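Local coordinates for protein glycosyl hydrolase (Rhizobium leguminosarum bv. trifolii, PDB 5NDX) that probably hydrolyses O-glycosidic bonds as a family 39 glycoside hydrolase and bacterial orthologue of human alpha-L-iduronidase, at residues A[564-569]-A[585-590]. The protein carries 2 engineered substitutions. Sequence-based numbering, arbitrary orientation.
Sequences AIFYDV and PLISTA
The Y567 ring has the carbonyl O of I587 at one edge, near its plane, while T589 lies beside it, pointing the same way, with CG2 3.8 Å from CE2 of Y567; W556 meets this ring edge-to-face. The F566 ring is touched by I587, whose CG2 comes within a tight 3.3 Å of CE2, and by P585, whose CB lies 3.8 Å from CD2. Both aromatic side chains have CG anti to the carbonyl carbon, yet they leave opposite sides of the strand, the F566 ring packing beside P585 and I587, the Y567 ring beside T589. Between them the backbones join reciprocally: Y567 N donates to L586 O at 2.8 Å, and L586 N returns a bond to Y567 O at 3.1 Å. Each N-H meets a lone pair in the carbonyl plane, the N-H...O angles being 154° and 159°. L586 O also has a CA-H...O contact with F566 CA, a weaker addition to its one hydrogen bond. Farther along, the L586 and V569 side chains cross obliquely, CD1 of L586 4.0 Å from CG2 of V569. A water donates to both I565 O and I587 O, bridging the two segments just beyond the pair. T589 sits at the centre of an inverse gamma turn, its OG1 hydrogen-bonded to W556 O. An alanine at Y567 removes the ring that packs on T589 and W556, which would probably loosen the hold of the loop on the strand. Away from the ligand pockets, with the segments running at 90°, a single antiparallel bridge, the hydrogen-bonded Y567–L586 pair, pins the loop before strand 590-594 to strand 566-572 of a C-terminal beta domain, probably fibronectin type III-like, as in human alpha-L-iduronidase.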
ATOM      1  N   ALA A 564     -16.545  -0.266   8.680  1.00 33.70           N
ATOM      2  CA  ALA A 564     -16.405  -0.402  10.132  1.00 35.05           C
ATOM      3  C   ALA A 564     -16.725  -1.825  10.640  1.00 36.32           C
ATOM      4  O   ALA A 564     -17.422  -2.008  11.643  1.00 36.73           O
ATOM      5  CB  ALA A 564     -17.258   0.620  10.856  1.00 36.45           C
ATOM      6  N   ILE A 565     -16.210  -2.813   9.907  1.00 35.50           N
ATOM      7  CA  ILE A 565     -16.216  -4.212  10.305  1.00 35.24           C
ATOM      8  C   ILE A 565     -14.878  -4.632  10.890  1.00 33.24           C
ATOM      9  O   ILE A 565     -13.828  -4.359  10.298  1.00 34.44           O
ATOM     10  CB  ILE A 565     -16.530  -5.126   9.112  1.00 35.03           C
ATOM     11  CG1 ILE A 565     -17.862  -4.716   8.468  1.00 37.29           C
ATOM     12  CG2 ILE A 565     -16.627  -6.579   9.575  1.00 36.11           C
ATOM     13  CD1 ILE A 565     -19.113  -4.780   9.382  1.00 36.54           C
ATOM     14  N   PHE A 566     -14.937  -5.286  12.042  1.00 31.98           N
ATOM     15  CA  PHE A 566     -13.790  -5.799  12.763  1.00 35.37           C
ATOM     16  C   PHE A 566     -13.866  -7.319  12.924  1.00 36.24           C
ATOM     17  O   PHE A 566     -14.955  -7.861  13.115  1.00 40.84           O
ATOM     18  CB  PHE A 566     -13.799  -5.170  14.158  1.00 37.83           C
ATOM     19  CG  PHE A 566     -13.722  -3.684  14.118  1.00 40.15           C
ATOM     20  CD1 PHE A 566     -14.859  -2.923  14.053  1.00 41.57           C
ATOM     21  CD2 PHE A 566     -12.483  -3.056  14.078  1.00 43.79           C
ATOM     22  CE1 PHE A 566     -14.778  -1.548  14.017  1.00 43.69           C
ATOM     23  CE2 PHE A 566     -12.407  -1.675  14.049  1.00 45.72           C
ATOM     24  CZ  PHE A 566     -13.555  -0.930  14.001  1.00 42.40           C
ATOM     25  N   TYR A 567     -12.735  -8.009  12.875  1.00 33.59           N
ATOM     26  CA  TYR A 567     -12.715  -9.483  12.941  1.00 33.24           C
ATOM     27  C   TYR A 567     -12.084  -9.940  14.250  1.00 35.21           C
ATOM     28  O   TYR A 567     -11.154  -9.291  14.796  1.00 33.14           O
ATOM     29  CB  TYR A 567     -11.994 -10.097  11.728  1.00 31.92           C
ATOM     30  CG  TYR A 567     -12.595  -9.667  10.433  1.00 32.82           C
ATOM     31  CD1 TYR A 567     -13.707 -10.318   9.893  1.00 32.35           C
ATOM     32  CD2 TYR A 567     -12.140  -8.533   9.786  1.00 33.62           C
ATOM     33  CE1 TYR A 567     -14.305  -9.854   8.709  1.00 33.63           C
ATOM     34  CE2 TYR A 567     -12.726  -8.071   8.609  1.00 34.88           C
ATOM     35  CZ  TYR A 567     -13.817  -8.752   8.057  1.00 36.07           C
ATOM     36  OH  TYR A 567     -14.385  -8.254   6.890  1.00 36.66           O
ATOM     37  N   ASP A 568     -12.638 -11.022  14.778  1.00 37.10           N
ATOM     38  CA  ASP A 568     -12.029 -11.805  15.846  1.00 39.88           C
ATOM     39  C   ASP A 568     -11.637 -13.150  15.262  1.00 40.63           C
ATOM     40  O   ASP A 568     -12.294 -13.670  14.350  1.00 38.90           O
ATOM     41  CB  ASP A 568     -13.061 -12.066  16.923  1.00 43.79           C
ATOM     42  CG  ASP A 568     -13.507 -10.790  17.633  1.00 46.83           C
ATOM     43  OD1 ASP A 568     -12.738  -9.801  17.715  1.00 47.66           O
ATOM     44  OD2 ASP A 568     -14.657 -10.790  18.091  1.00 52.72           O
ATOM     45  N   VAL A 569     -10.572 -13.698  15.804  1.00 40.21           N
ATOM     46  CA  VAL A 569     -10.104 -15.014  15.477  1.00 40.27           C
ATOM     47  C   VAL A 569     -10.267 -15.844  16.714  1.00 41.04           C
ATOM     48  O   VAL A 569      -9.838 -15.428  17.803  1.00 39.76           O
ATOM     49  CB  VAL A 569      -8.641 -15.019  15.057  1.00 37.71           C
ATOM     50  CG1 VAL A 569      -8.181 -16.451  14.814  1.00 36.30           C
ATOM     51  CG2 VAL A 569      -8.462 -14.206  13.798  1.00 37.22           C
ATOM     52  N   PRO A 585      -9.189  -6.019  17.981  1.00 42.50           N
ATOM     53  CA  PRO A 585     -10.081  -6.115  16.819  1.00 42.00           C
ATOM     54  C   PRO A 585      -9.367  -5.809  15.508  1.00 39.82           C
ATOM     55  O   PRO A 585      -8.606  -4.831  15.421  1.00 38.53           O
ATOM     56  CB  PRO A 585     -11.120  -5.023  17.091  1.00 42.81           C
ATOM     57  CG  PRO A 585     -11.108  -4.870  18.567  1.00 44.27           C
ATOM     58  CD  PRO A 585      -9.681  -5.026  18.947  1.00 41.64           C
ATOM     59  N   LEU A 586      -9.565  -6.658  14.514  1.00 35.07           N
ATOM     60  CA  LEU A 586      -8.770  -6.582  13.311  1.00 34.24           C
ATOM     61  C   LEU A 586      -9.583  -5.882  12.280  1.00 34.08           C
ATOM     62  O   LEU A 586     -10.704  -6.327  11.969  1.00 34.03           O
ATOM     63  CB  LEU A 586      -8.438  -7.974  12.815  1.00 35.33           C
ATOM     64  CG  LEU A 586      -7.575  -8.802  13.763  1.00 35.53           C
ATOM     65  CD1 LEU A 586      -7.697 -10.283  13.406  1.00 35.46           C
ATOM     66  CD2 LEU A 586      -6.114  -8.289  13.712  1.00 35.87           C
ATOM     67  N   ILE A 587      -9.054  -4.847  11.661  1.00 32.44           N
ATOM     68  CA  ILE A 587      -9.751  -4.325  10.475  1.00 34.92           C
ATOM     69  C   ILE A 587      -9.331  -4.964   9.130  1.00 34.07           C
ATOM     70  O   ILE A 587     -10.050  -4.801   8.139  1.00 31.69           O
ATOM     71  CB  ILE A 587      -9.718  -2.799  10.342  1.00 38.98           C
ATOM     72  CG1 ILE A 587      -8.302  -2.317  10.194  1.00 41.63           C
ATOM     73  CG2 ILE A 587     -10.392  -2.141  11.528  1.00 42.32           C
ATOM     74  CD1 ILE A 587      -8.262  -0.813   9.993  1.00 47.68           C
ATOM     75  N   SER A 588      -8.188  -5.633   9.100  1.00 31.60           N
ATOM     76  CA  SER A 588      -7.720  -6.337   7.916  1.00 32.18           C
ATOM     77  C   SER A 588      -7.991  -7.824   8.088  1.00 32.22           C
ATOM     78  O   SER A 588      -8.066  -8.326   9.198  1.00 35.04           O
ATOM     79  CB  SER A 588      -6.180  -6.091   7.683  1.00 32.39           C
ATOM     80  OG  SER A 588      -5.985  -4.767   7.119  1.00 33.81           O
ATOM     81  N   THR A 589      -8.090  -8.525   6.975  1.00 31.47           N
ATOM     82  CA  THR A 589      -8.496  -9.918   6.960  1.00 31.83           C
ATOM     83  C   THR A 589      -7.307 -10.837   6.953  1.00 32.02           C
ATOM     84  O   THR A 589      -7.158 -11.654   6.069  1.00 30.84           O
ATOM     85  CB  THR A 589      -9.370 -10.173   5.734  1.00 32.76           C
ATOM     86  OG1 THR A 589      -8.595  -9.958   4.557  1.00 32.01           O
ATOM     87  CG2 THR A 589     -10.564  -9.246   5.757  1.00 32.60           C
ATOM     88  N   ALA A 590      -6.481 -10.713   7.991  1.00 32.75           N
ATOM     89  CA  ALA A 590      -5.291 -11.503   8.136  1.00 33.48           C
ATOM     90  C   ALA A 590      -4.900 -11.554   9.612  1.00 33.75           C
ATOM     91  O   ALA A 590      -5.180 -10.633  10.362  1.00 33.75           O
ATOM     92  CB  ALA A 590      -4.162 -10.933   7.285  1.00 32.94           C
TER
HETATM   93  O   HOH W   1     -12.657  -4.108   8.010  1.00 33.17           O